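Local structure of putative polyketide synthase (Brevibacillus brevis, 5HU7) at residues Asn19-Leu23 with Tyr24-Tyr28; Tyr102-Asp105 with Thr106-Ala110; Pro146-Gln149 with Ala150-Ser153; Ser215-Pro218 with Ser219-Leu223. The protein probably removes water from beta-hydroxyacyl intermediates carried on acyl carrier protein, acting as the dehydratase domain of a trans-AT polyketide synthase. All blocks are in the same frame, centred on the assembly; numbering follows the deposited sequence.

Interaction 1: residues Asn19-Leu23 with Tyr24-Tyr28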
loop_
_atom_site.group_PDB
_atom_site.type_symbol
_atom_site.label_atom_id
_atom_site.label_comp_id
_atom_site.label_asym_id
_atom_site.label_seq_id
_atom_site.Cartn_x
_atom_site.Cartn_y
_atom_site.Cartn_z
ATOM N N ASN A 19 -2.027 -1.627 -0.925
ATOM C CA ASN A 19 -0.806 -1.889 -1.647
ATOM C C ASN A 19 -0.175 -3.024 -0.868
ATOM O O ASN A 19 0.134 -2.839 0.299
ATOM C CB ASN A 19 0.087 -0.668 -1.652
ATOM C CG ASN A 19 1.349 -0.867 -2.437
ATOM O OD1 ASN A 19 1.860 -1.973 -2.543
ATOM N ND2 ASN A 19 1.875 0.183 -3.007
ATOM N N THR A 20 -0.015 -4.200 -1.487
ATOM C CA THR A 20 0.572 -5.358 -0.816
ATOM C C THR A 20 1.860 -5.793 -1.517
ATOM O O THR A 20 2.206 -6.976 -1.504
ATOM C CB THR A 20 -0.435 -6.507 -0.753
ATOM O OG1 THR A 20 -0.742 -6.916 -2.092
ATOM C CG2 THR A 20 -1.652 -6.153 0.018
ATOM N N SER A 21 2.589 -4.836 -2.086
ATOM C CA SER A 21 3.839 -5.124 -2.767
ATOM C C SER A 21 4.844 -5.726 -1.818
ATOM O O SER A 21 4.856 -5.373 -0.650
ATOM C CB SER A 21 4.431 -3.848 -3.342
ATOM O OG SER A 21 3.486 -3.278 -4.228
ATOM N N ASP A 22 5.687 -6.613 -2.316
ATOM C CA ASP A 22 6.694 -7.284 -1.495
ATOM C C ASP A 22 7.954 -7.470 -2.305
ATOM O O ASP A 22 8.059 -6.873 -3.386
ATOM C CB ASP A 22 6.118 -8.613 -0.928
ATOM C CG ASP A 22 5.840 -9.749 -1.899
ATOM O OD1 ASP A 22 6.028 -9.559 -3.120
ATOM O OD2 ASP A 22 5.398 -10.815 -1.440
ATOM N N LEU A 23 8.929 -8.250 -1.787
ATOM C CA LEU A 23 10.190 -8.524 -2.490
ATOM C C LEU A 23 9.995 -9.110 -3.868
ATOM O O LEU A 23 10.760 -8.800 -4.771
ATOM C CB LEU A 23 11.048 -9.517 -1.697
ATOM C CG LEU A 23 11.845 -8.926 -0.571
ATOM C CD1 LEU A 23 12.332 -10.014 0.361
ATOM C CD2 LEU A 23 13.012 -8.103 -1.105
ATOM N N TYR A 24 9.004 -9.972 -4.010
ATOM C CA TYR A 24 8.752 -10.700 -5.238
ATOM C C TYR A 24 7.800 -10.043 -6.202
ATOM O O TYR A 24 7.737 -10.517 -7.327
ATOM C CB TYR A 24 8.251 -12.108 -4.892
ATOM C CG TYR A 24 9.159 -12.772 -3.875
ATOM C CD1 TYR A 24 10.482 -13.070 -4.188
ATOM C CD2 TYR A 24 8.758 -12.930 -2.554
ATOM C CE1 TYR A 24 11.351 -13.607 -3.238
ATOM C CE2 TYR A 24 9.616 -13.464 -1.594
ATOM C CZ TYR A 24 10.911 -13.812 -1.941
ATOM O OH TYR A 24 11.783 -14.342 -1.010
ATOM N N GLU A 25 7.056 -8.973 -5.811
ATOM C CA GLU A 25 6.062 -8.371 -6.714
ATOM C C GLU A 25 5.540 -7.000 -6.289
ATOM O O GLU A 25 5.329 -6.797 -5.102
ATOM C CB GLU A 25 4.874 -9.341 -6.747
ATOM C CG GLU A 25 3.858 -9.168 -7.870
ATOM C CD GLU A 25 2.747 -10.206 -7.800
ATOM O OE1 GLU A 25 2.711 -10.987 -6.824
ATOM O OE2 GLU A 25 1.907 -10.246 -8.722
ATOM N N LEU A 26 5.241 -6.104 -7.266
ATOM C CA LEU A 26 4.565 -4.803 -7.070
ATOM C C LEU A 26 3.079 -5.118 -7.283
ATOM O O LEU A 26 2.705 -5.505 -8.396
ATOM C CB LEU A 26 5.012 -3.738 -8.112
ATOM C CG LEU A 26 4.239 -2.404 -8.175
ATOM C CD1 LEU A 26 4.413 -1.579 -6.947
ATOM C CD2 LEU A 26 4.726 -1.551 -9.313
ATOM N N ARG A 27 2.243 -5.019 -6.222
ATOM C CA ARG A 27 0.830 -5.368 -6.368
ATOM C C ARG A 27 -0.108 -4.717 -5.387
ATOM O O ARG A 27 0.287 -4.188 -4.370
ATOM C CB ARG A 27 0.624 -6.891 -6.319
ATOM C CG ARG A 27 0.812 -7.498 -4.953
ATOM C CD ARG A 27 0.380 -8.948 -4.908
ATOM N NE ARG A 27 0.468 -9.501 -3.555
ATOM C CZ ARG A 27 0.265 -10.785 -3.245
ATOM N NH1 ARG A 27 -0.039 -11.674 -4.193
ATOM N NH2 ARG A 27 0.367 -11.189 -1.981
ATOM N N TYR A 28 -1.389 -4.770 -5.730
ATOM C CA TYR A 28 -2.467 -4.230 -4.923
ATOM C C TYR A 28 -3.470 -5.352 -4.671
ATOM O O TYR A 28 -3.583 -6.267 -5.483
ATOM C CB TYR A 28 -3.095 -3.020 -5.631
ATOM C CG TYR A 28 -2.073 -1.974 -6.015
ATOM C CD1 TYR A 28 -1.340 -2.086 -7.187
ATOM C CD2 TYR A 28 -1.737 -0.948 -5.134
ATOM C CE1 TYR A 28 -0.304 -1.197 -7.487
ATOM C CE2 TYR A 28 -0.751 -0.014 -5.456
ATOM C CZ TYR A 28 -0.053 -0.130 -6.649
ATOM O OH TYR A 28 0.965 0.731 -6.977
HETATM O O HOH W 1 3.803 -12.318 -3.867
#
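Ser21 and Arg27 meet through a hydroxyl where a regular antiparallel ladder would use a carbonyl: Arg27 N donates to Ser21 OG at 2.9 Å. That hydroxyl in turn donates a hydrogen bond to Asn19 OD1 (2.7 Å), which also accepts from Ser21 N in an Asx turn. With CG anti to the backbone N (chi1 -178°), the Asn19 side chain crosses the Tyr28 ring at a slant, Asn19 ND2 3.6 Å from Tyr28 CE2 and the amide turned 50° from the ring. Backbone bonds close this tight reversal, Thr20 N to Arg27 O at 2.9 Å and Asp22 N to Glu25 O at 2.8 Å. At the tip, Leu23 CB sits over the Tyr24 ring, 4.1 Å from its centroid, as a CH-pi contact. Arg27 NE makes a weak bond to Thr20 OG1, whose stronger partner is Ser29 OG; Arg27 NH1 and Glu25 OE2 both reach Tyr114 OH. A water joins Asp22 OD2 and, weakly, Glu25 OE1. Asn19 ND2 donates to Ser21 O of the second subunit. The Asn19 amide is thus used at both ends: its oxygen fixes the turn within the chain while its nitrogen ties that turn to the dimer partner.

Interaction 2: residues Tyr102-Asp105 with Thr106-Ala110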
loop_
_atom_site.group_PDB
_atom_site.type_symbol
_atom_site.label_atom_id
_atom_site.label_comp_id
_atom_site.label_asym_id
_atom_site.label_seq_id
_atom_site.Cartn_x
_atom_site.Cartn_y
_atom_site.Cartn_z
ATOM N N TYR A 102 3.915 -5.364 -13.839
ATOM C CA TYR A 102 5.201 -5.937 -14.249
ATOM C C TYR A 102 5.822 -5.113 -15.404
ATOM O O TYR A 102 5.103 -4.550 -16.239
ATOM C CB TYR A 102 4.994 -7.383 -14.762
ATOM C CG TYR A 102 4.059 -8.218 -13.920
ATOM C CD1 TYR A 102 2.687 -8.204 -14.146
ATOM C CD2 TYR A 102 4.546 -9.021 -12.886
ATOM C CE1 TYR A 102 1.812 -8.891 -13.315
ATOM C CE2 TYR A 102 3.676 -9.714 -12.042
ATOM C CZ TYR A 102 2.313 -9.674 -12.282
ATOM O OH TYR A 102 1.441 -10.386 -11.506
ATOM N N PRO A 103 7.149 -5.209 -15.573
ATOM C CA PRO A 103 7.804 -4.505 -16.709
ATOM C C PRO A 103 7.481 -5.132 -18.046
ATOM O O PRO A 103 7.204 -6.331 -18.079
ATOM C CB PRO A 103 9.293 -4.651 -16.423
ATOM C CG PRO A 103 9.423 -5.759 -15.456
ATOM C CD PRO A 103 8.138 -5.919 -14.720
ATOM N N GLU A 104 7.402 -4.320 -19.109
ATOM C CA GLU A 104 7.187 -4.832 -20.458
ATOM C C GLU A 104 8.233 -4.291 -21.394
ATOM O O GLU A 104 8.825 -5.080 -22.117
ATOM C CB GLU A 104 5.796 -4.496 -21.017
ATOM C CG GLU A 104 5.479 -5.173 -22.351
ATOM C CD GLU A 104 5.314 -6.686 -22.355
ATOM O OE1 GLU A 104 5.418 -7.321 -21.279
ATOM O OE2 GLU A 104 5.086 -7.239 -23.455
ATOM N N ASP A 105 8.379 -2.952 -21.449
ATOM C CA ASP A 105 9.320 -2.232 -22.287
ATOM C C ASP A 105 9.638 -0.900 -21.574
ATOM O O ASP A 105 9.103 -0.636 -20.492
ATOM C CB ASP A 105 8.707 -1.991 -23.685
ATOM C CG ASP A 105 9.683 -2.052 -24.854
ATOM O OD1 ASP A 105 10.887 -1.700 -24.656
ATOM O OD2 ASP A 105 9.228 -2.340 -25.995
ATOM N N THR A 106 10.455 -0.039 -22.209
ATOM C CA THR A 106 10.852 1.238 -21.640
ATOM C C THR A 106 9.687 2.160 -21.326
ATOM O O THR A 106 9.749 2.857 -20.325
ATOM C CB THR A 106 11.841 1.954 -22.543
ATOM O OG1 THR A 106 11.260 2.070 -23.848
ATOM C CG2 THR A 106 13.174 1.270 -22.601
ATOM N N GLY A 107 8.670 2.184 -22.170
ATOM C CA GLY A 107 7.501 3.054 -21.978
ATOM C C GLY A 107 6.224 2.236 -21.853
ATOM O O GLY A 107 5.139 2.730 -22.155
ATOM N N GLU A 108 6.323 0.990 -21.399
ATOM C CA GLU A 108 5.165 0.137 -21.333
ATOM C C GLU A 108 5.184 -0.831 -20.145
ATOM O O GLU A 108 6.218 -1.389 -19.786
ATOM C CB GLU A 108 5.021 -0.582 -22.678
ATOM C CG GLU A 108 3.877 -1.579 -22.750
ATOM C CD GLU A 108 3.541 -1.915 -24.189
ATOM O OE1 GLU A 108 4.509 -2.143 -24.952
ATOM O OE2 GLU A 108 2.344 -1.850 -24.575
ATOM N N LEU A 109 4.030 -0.961 -19.489
ATOM C CA LEU A 109 3.868 -1.835 -18.346
ATOM C C LEU A 109 2.873 -2.893 -18.693
ATOM O O LEU A 109 1.990 -2.645 -19.489
ATOM C CB LEU A 109 3.277 -1.067 -17.181
ATOM C CG LEU A 109 4.065 0.068 -16.663
ATOM C CD1 LEU A 109 3.179 1.024 -15.912
ATOM C CD2 LEU A 109 5.237 -0.430 -15.834
ATOM N N ALA A 110 2.944 -4.022 -17.996
ATOM C CA ALA A 110 1.963 -5.087 -18.117
ATOM C C ALA A 110 1.213 -5.191 -16.810
ATOM O O ALA A 110 1.748 -4.899 -15.742
ATOM C CB ALA A 110 2.661 -6.390 -18.435
#
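Tyr102 and Ala110 form an antiparallel hydrogen-bonded pair, Tyr102 N to Ala110 O 2.9 Å and Ala110 N to Tyr102 O 2.8 Å, where strands 95-105 and 108-115 join as a hairpin. The N-to-C directions of the short segments 102-105 and 108-110 lie 139° apart, well short of exactly antiparallel. Nearer the tip the register slips by one: Glu104 N, weakly, and Asp105 N, at 3.1 Å, both point to Glu108 O, a classic beta bulge. A type I turn from Asp105 to Glu108 then reverses the chain. Inside it Asp105 OD1 accepts from Thr106 N at 3.0 Å, met on the anti side and 27° out of the carboxylate plane. The bulge sets Glu104 next to Glu108; their chains run side by side in the same direction, CG to CG 4.0 Å, and the carboxylates stand nearly perpendicular. Met131 of strand 125-135 touches both, and also Ala110. Away from the tip, the Tyr102 ring makes a cation-pi contact with Lys112. Three acids gather at this surface tip, with Glu104 OE2 5.3 Å and Asp105 OD2 4.8 Å from Glu108 OE1, so mutual repulsion probably makes each somewhat harder to ionise, though solvent should screen much of it.

Interaction 3: residues Pro146-Gln149 with Ala150-Ser153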
loop_
_atom_site.group_PDB
_atom_site.type_symbol
_atom_site.label_atom_id
_atom_site.label_comp_id
_atom_site.label_asym_id
_atom_site.label_seq_id
_atom_site.Cartn_x
_atom_site.Cartn_y
_atom_site.Cartn_z
ATOM N N PRO A 146 -24.628 17.900 -32.591
ATOM C CA PRO A 146 -25.776 18.319 -33.431
ATOM C C PRO A 146 -25.819 17.659 -34.813
ATOM O O PRO A 146 -26.881 17.221 -35.250
ATOM C CB PRO A 146 -25.585 19.830 -33.556
ATOM C CG PRO A 146 -24.815 20.222 -32.389
ATOM C CD PRO A 146 -23.868 19.077 -32.115
ATOM N N ALA A 147 -24.676 17.554 -35.483
ATOM C CA ALA A 147 -24.600 16.885 -36.784
ATOM C C ALA A 147 -24.964 15.400 -36.670
ATOM O O ALA A 147 -25.723 14.904 -37.498
ATOM C CB ALA A 147 -23.207 17.021 -37.368
ATOM N N LEU A 148 -24.454 14.694 -35.639
ATOM C CA LEU A 148 -24.746 13.259 -35.439
ATOM C C LEU A 148 -26.213 13.042 -35.186
ATOM O O LEU A 148 -26.804 12.109 -35.723
ATOM C CB LEU A 148 -23.905 12.661 -34.292
ATOM C CG LEU A 148 -22.409 12.511 -34.598
ATOM C CD1 LEU A 148 -21.606 12.301 -33.307
ATOM C CD2 LEU A 148 -22.138 11.336 -35.548
ATOM N N GLN A 149 -26.810 13.937 -34.403
ATOM C CA GLN A 149 -28.225 13.899 -34.072
ATOM C C GLN A 149 -29.121 14.181 -35.289
ATOM O O GLN A 149 -30.149 13.535 -35.437
ATOM C CB GLN A 149 -28.530 14.912 -32.970
ATOM C CG GLN A 149 -27.889 14.562 -31.632
ATOM C CD GLN A 149 -28.024 15.684 -30.633
ATOM O OE1 GLN A 149 -28.612 16.736 -30.899
ATOM N NE2 GLN A 149 -27.489 15.482 -29.455
ATOM N N ALA A 150 -28.739 15.134 -36.162
ATOM C CA ALA A 150 -29.535 15.484 -37.359
ATOM C C ALA A 150 -29.539 14.384 -38.420
ATOM O O ALA A 150 -30.454 14.304 -39.224
ATOM C CB ALA A 150 -29.014 16.775 -37.972
ATOM N N GLU A 151 -28.507 13.560 -38.420
ATOM C CA GLU A 151 -28.312 12.438 -39.335
ATOM C C GLU A 151 -29.223 11.203 -39.023
ATOM O O GLU A 151 -29.372 10.339 -39.884
ATOM C CB GLU A 151 -26.807 12.020 -39.223
ATOM C CG GLU A 151 -26.285 11.026 -40.244
ATOM C CD GLU A 151 -24.928 10.455 -39.882
ATOM O OE1 GLU A 151 -24.110 11.186 -39.276
ATOM O OE2 GLU A 151 -24.702 9.256 -40.171
ATOM N N SER A 152 -29.839 11.115 -37.833
ATOM C CA SER A 152 -30.549 9.917 -37.419
ATOM C C SER A 152 -31.876 9.680 -38.152
ATOM O O SER A 152 -32.576 10.615 -38.571
ATOM C CB SER A 152 -30.748 9.886 -35.902
ATOM O OG SER A 152 -31.235 11.102 -35.367
ATOM N N SER A 153 -32.185 8.386 -38.335
ATOM C CA SER A 153 -33.399 7.905 -38.980
ATOM C C SER A 153 -34.492 7.643 -37.927
ATOM O O SER A 153 -35.675 7.654 -38.258
ATOM C CB SER A 153 -33.095 6.635 -39.759
ATOM O OG SER A 153 -32.520 5.637 -38.927
#
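Ser152 OG donates to Gln149 O at 2.7 Å and so closes the last turn of helix 145-150, a short surface helix in the second of the chain's two HotDog-family regions. The hydroxyl comes in 24° off the carbonyl plane. It gets there because OG is tucked between the backbone N and the carbonyl carbon (chi1 47°), which turns it back over the helix it has just left. Ser152 N adds a weak bond to the same oxygen, so one residue meets Gln149 O with both its hydroxyl and its amide. Just behind, two i to i+4 bonds carry the helix itself, Ala150 N to Pro146 O at 2.9 Å and Glu151 N to Ala147 O at 3.2 Å. At Ser152 the backbone opens to an extended form (psi 147°). The next residue, Ser153, pairs through its backbone with Arg184, and the chain passes into strand 154-157.

The outer layer is sheet. Leu148 rests on His188, Leu260 and Arg262, while Gln149 reaches Tyr183, Leu190 and Tyr258; the turn is therefore laid against strands 179-185, 188-193 and 258-263. Ser152 also touches Tyr183, which places the hydroxyl-bearing residue against strand 179-185, the one with which the chain pairs next. Glu151 leans on His188 and Ala185, and its CB lies against two helix carbonyls, those of Ala147 and Leu148. Its chain stays extended, and its carboxylate passes the end of the leucine, with Glu151 OE1 4.2 Å from Leu148 CD2.

Interaction 4: residues Ser215-Pro218 with Ser219-Leu223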
loop_
_atom_site.group_PDB
_atom_site.type_symbol
_atom_site.label_atom_id
_atom_site.label_comp_id
_atom_site.label_asym_id
_atom_site.label_seq_id
_atom_site.Cartn_x
_atom_site.Cartn_y
_atom_site.Cartn_z
ATOM N N SER A 215 -26.003 0.415 -19.178
ATOM C CA SER A 215 -26.574 1.320 -20.168
ATOM C C SER A 215 -26.092 1.024 -21.576
ATOM O O SER A 215 -26.861 1.156 -22.523
ATOM C CB SER A 215 -26.194 2.755 -19.827
ATOM O OG SER A 215 -26.571 3.077 -18.499
ATOM N N LEU A 216 -24.815 0.708 -21.720
ATOM C CA LEU A 216 -24.184 0.431 -22.997
ATOM C C LEU A 216 -24.599 -0.897 -23.578
ATOM O O LEU A 216 -24.896 -0.972 -24.761
ATOM C CB LEU A 216 -22.656 0.477 -22.839
ATOM C CG LEU A 216 -22.042 1.871 -22.619
ATOM C CD1 LEU A 216 -20.534 1.774 -22.440
ATOM C CD2 LEU A 216 -22.345 2.792 -23.756
ATOM N N LEU A 217 -24.626 -1.940 -22.768
ATOM C CA LEU A 217 -25.009 -3.277 -23.234
ATOM C C LEU A 217 -26.358 -3.295 -23.998
ATOM O O LEU A 217 -26.338 -3.663 -25.167
ATOM C CB LEU A 217 -24.982 -4.277 -22.064
ATOM C CG LEU A 217 -25.406 -5.720 -22.386
ATOM C CD1 LEU A 217 -24.629 -6.286 -23.609
ATOM C CD2 LEU A 217 -25.200 -6.597 -21.168
ATOM N N PRO A 218 -27.499 -2.812 -23.457
ATOM C CA PRO A 218 -28.735 -2.781 -24.277
ATOM C C PRO A 218 -28.594 -1.956 -25.565
ATOM O O PRO A 218 -29.199 -2.279 -26.587
ATOM C CB PRO A 218 -29.796 -2.184 -23.330
ATOM C CG PRO A 218 -29.062 -1.610 -22.187
ATOM C CD PRO A 218 -27.751 -2.336 -22.082
ATOM N N SER A 219 -27.742 -0.912 -25.514
ATOM C CA SER A 219 -27.449 -0.029 -26.648
ATOM C C SER A 219 -26.626 -0.743 -27.727
ATOM O O SER A 219 -26.838 -0.471 -28.911
ATOM C CB SER A 219 -26.711 1.226 -26.176
ATOM O OG SER A 219 -27.361 1.868 -25.089
ATOM N N THR A 220 -25.653 -1.600 -27.331
ATOM C CA THR A 220 -24.860 -2.358 -28.306
ATOM C C THR A 220 -25.745 -3.415 -28.947
ATOM O O THR A 220 -25.677 -3.614 -30.165
ATOM C CB THR A 220 -23.560 -2.961 -27.734
ATOM O OG1 THR A 220 -23.828 -3.991 -26.772
ATOM C CG2 THR A 220 -22.617 -1.917 -27.159
ATOM N N ARG A 221 -26.612 -4.051 -28.145
ATOM C CA ARG A 221 -27.566 -5.048 -28.645
ATOM C C ARG A 221 -28.529 -4.429 -29.662
ATOM O O ARG A 221 -28.889 -5.080 -30.639
ATOM C CB ARG A 221 -28.358 -5.677 -27.493
ATOM C CG ARG A 221 -27.522 -6.596 -26.641
ATOM C CD ARG A 221 -28.261 -6.920 -25.365
ATOM N NE ARG A 221 -27.570 -7.923 -24.555
ATOM C CZ ARG A 221 -27.965 -8.312 -23.346
ATOM N NH1 ARG A 221 -29.054 -7.787 -22.792
ATOM N NH2 ARG A 221 -27.274 -9.229 -22.679
ATOM N N TYR A 222 -28.922 -3.165 -29.439
ATOM C CA TYR A 222 -29.787 -2.426 -30.360
ATOM C C TYR A 222 -29.063 -2.172 -31.694
ATOM O O TYR A 222 -29.684 -2.248 -32.753
ATOM C CB TYR A 222 -30.286 -1.111 -29.716
ATOM C CG TYR A 222 -31.093 -0.247 -30.653
ATOM C CD1 TYR A 222 -32.121 -0.787 -31.419
ATOM C CD2 TYR A 222 -30.810 1.103 -30.804
ATOM C CE1 TYR A 222 -32.815 -0.014 -32.345
ATOM C CE2 TYR A 222 -31.503 1.890 -31.722
ATOM C CZ TYR A 222 -32.523 1.331 -32.476
ATOM O OH TYR A 222 -33.254 2.068 -33.379
ATOM N N LEU A 223 -27.754 -1.887 -31.648
ATOM C CA LEU A 223 -26.968 -1.697 -32.875
ATOM C C LEU A 223 -26.842 -3.044 -33.624
ATOM O O LEU A 223 -27.130 -3.119 -34.826
ATOM C CB LEU A 223 -25.561 -1.145 -32.532
ATOM C CG LEU A 223 -24.596 -0.919 -33.708
ATOM C CD1 LEU A 223 -25.194 0.002 -34.779
ATOM C CD2 LEU A 223 -23.268 -0.383 -33.219
#
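Arg221 reaches back toward Leu217, one turn earlier in helix 212-227, and crosses it at a slant. Its CB starts above two carbonyls, 3.6 Å from Pro218 O and slightly farther from Leu217 O. CG, beside the backbone N (chi1 -71°), comes to 3.5 Å from Leu217 O. CD moves off that oxygen toward the leucine methyl CD1. From CG to NE the chain is extended, and Arg221 NE reaches Leu217 CD1 at 3.5 Å. Leu217 CG stands 3.7 Å above the guanidinium plane, over its centre at CZ, while Arg221 NH2 meets Leu217 CD2 at 3.7 Å. Leucine thus covers one flat face with its whole branch point; having CG anti to the backbone N (chi1 178°) swings that branch along the helix toward the arginine. The last nitrogen, NH1, makes a weak bond to His173 ND1.

The helix beneath is kinked at Pro218, whose N has no hydrogen for the preceding turn. Two hydroxyls after the proline add bonds back across the kink. Ser219 OG donates to Ser215 O at 2.7 Å, and Thr220 OG1 to Leu217 O at 3.0 Å, in the carbonyl plane on a lone pair. Leu217 O also takes Arg221 N at 3.0 Å, nearly straight. Around this, Leu216 and Ser219 face strand 258-263, and Pro218 and Tyr222 pack on helix 158-167. Two buried hydroxyls are therefore satisfied by the helix's own carbonyls, while the guanidinium gives leucine a flat face to pack on and can still direct NH1 to His173.

How the interactions relate
All four contacts close locally and follow in series; none nests within or crosses another. Interaction 1 closes the reversal from strand 18-19 into 26-32, and interaction 2 closes the hairpin of 95-105 and 108-115. Strands 26-32 and 95-105 are neighbours, and the two contacts touch where Glu25 OE2 lies 2.8 Å from Tyr102 OH, probably a hydrogen bond. Interaction 3 ends helix 145-150 ahead of strand 154-157; interaction 4 lies within helix 212-227, and the nearest atoms of interactions 3 and 4 are about 7 Å apart. Both belong to the second HotDog-family region and lean on strands 188-193 and 258-263. The centres of interactions 1 and 3 are about 50 Å apart, on opposite sides of the chain's centre.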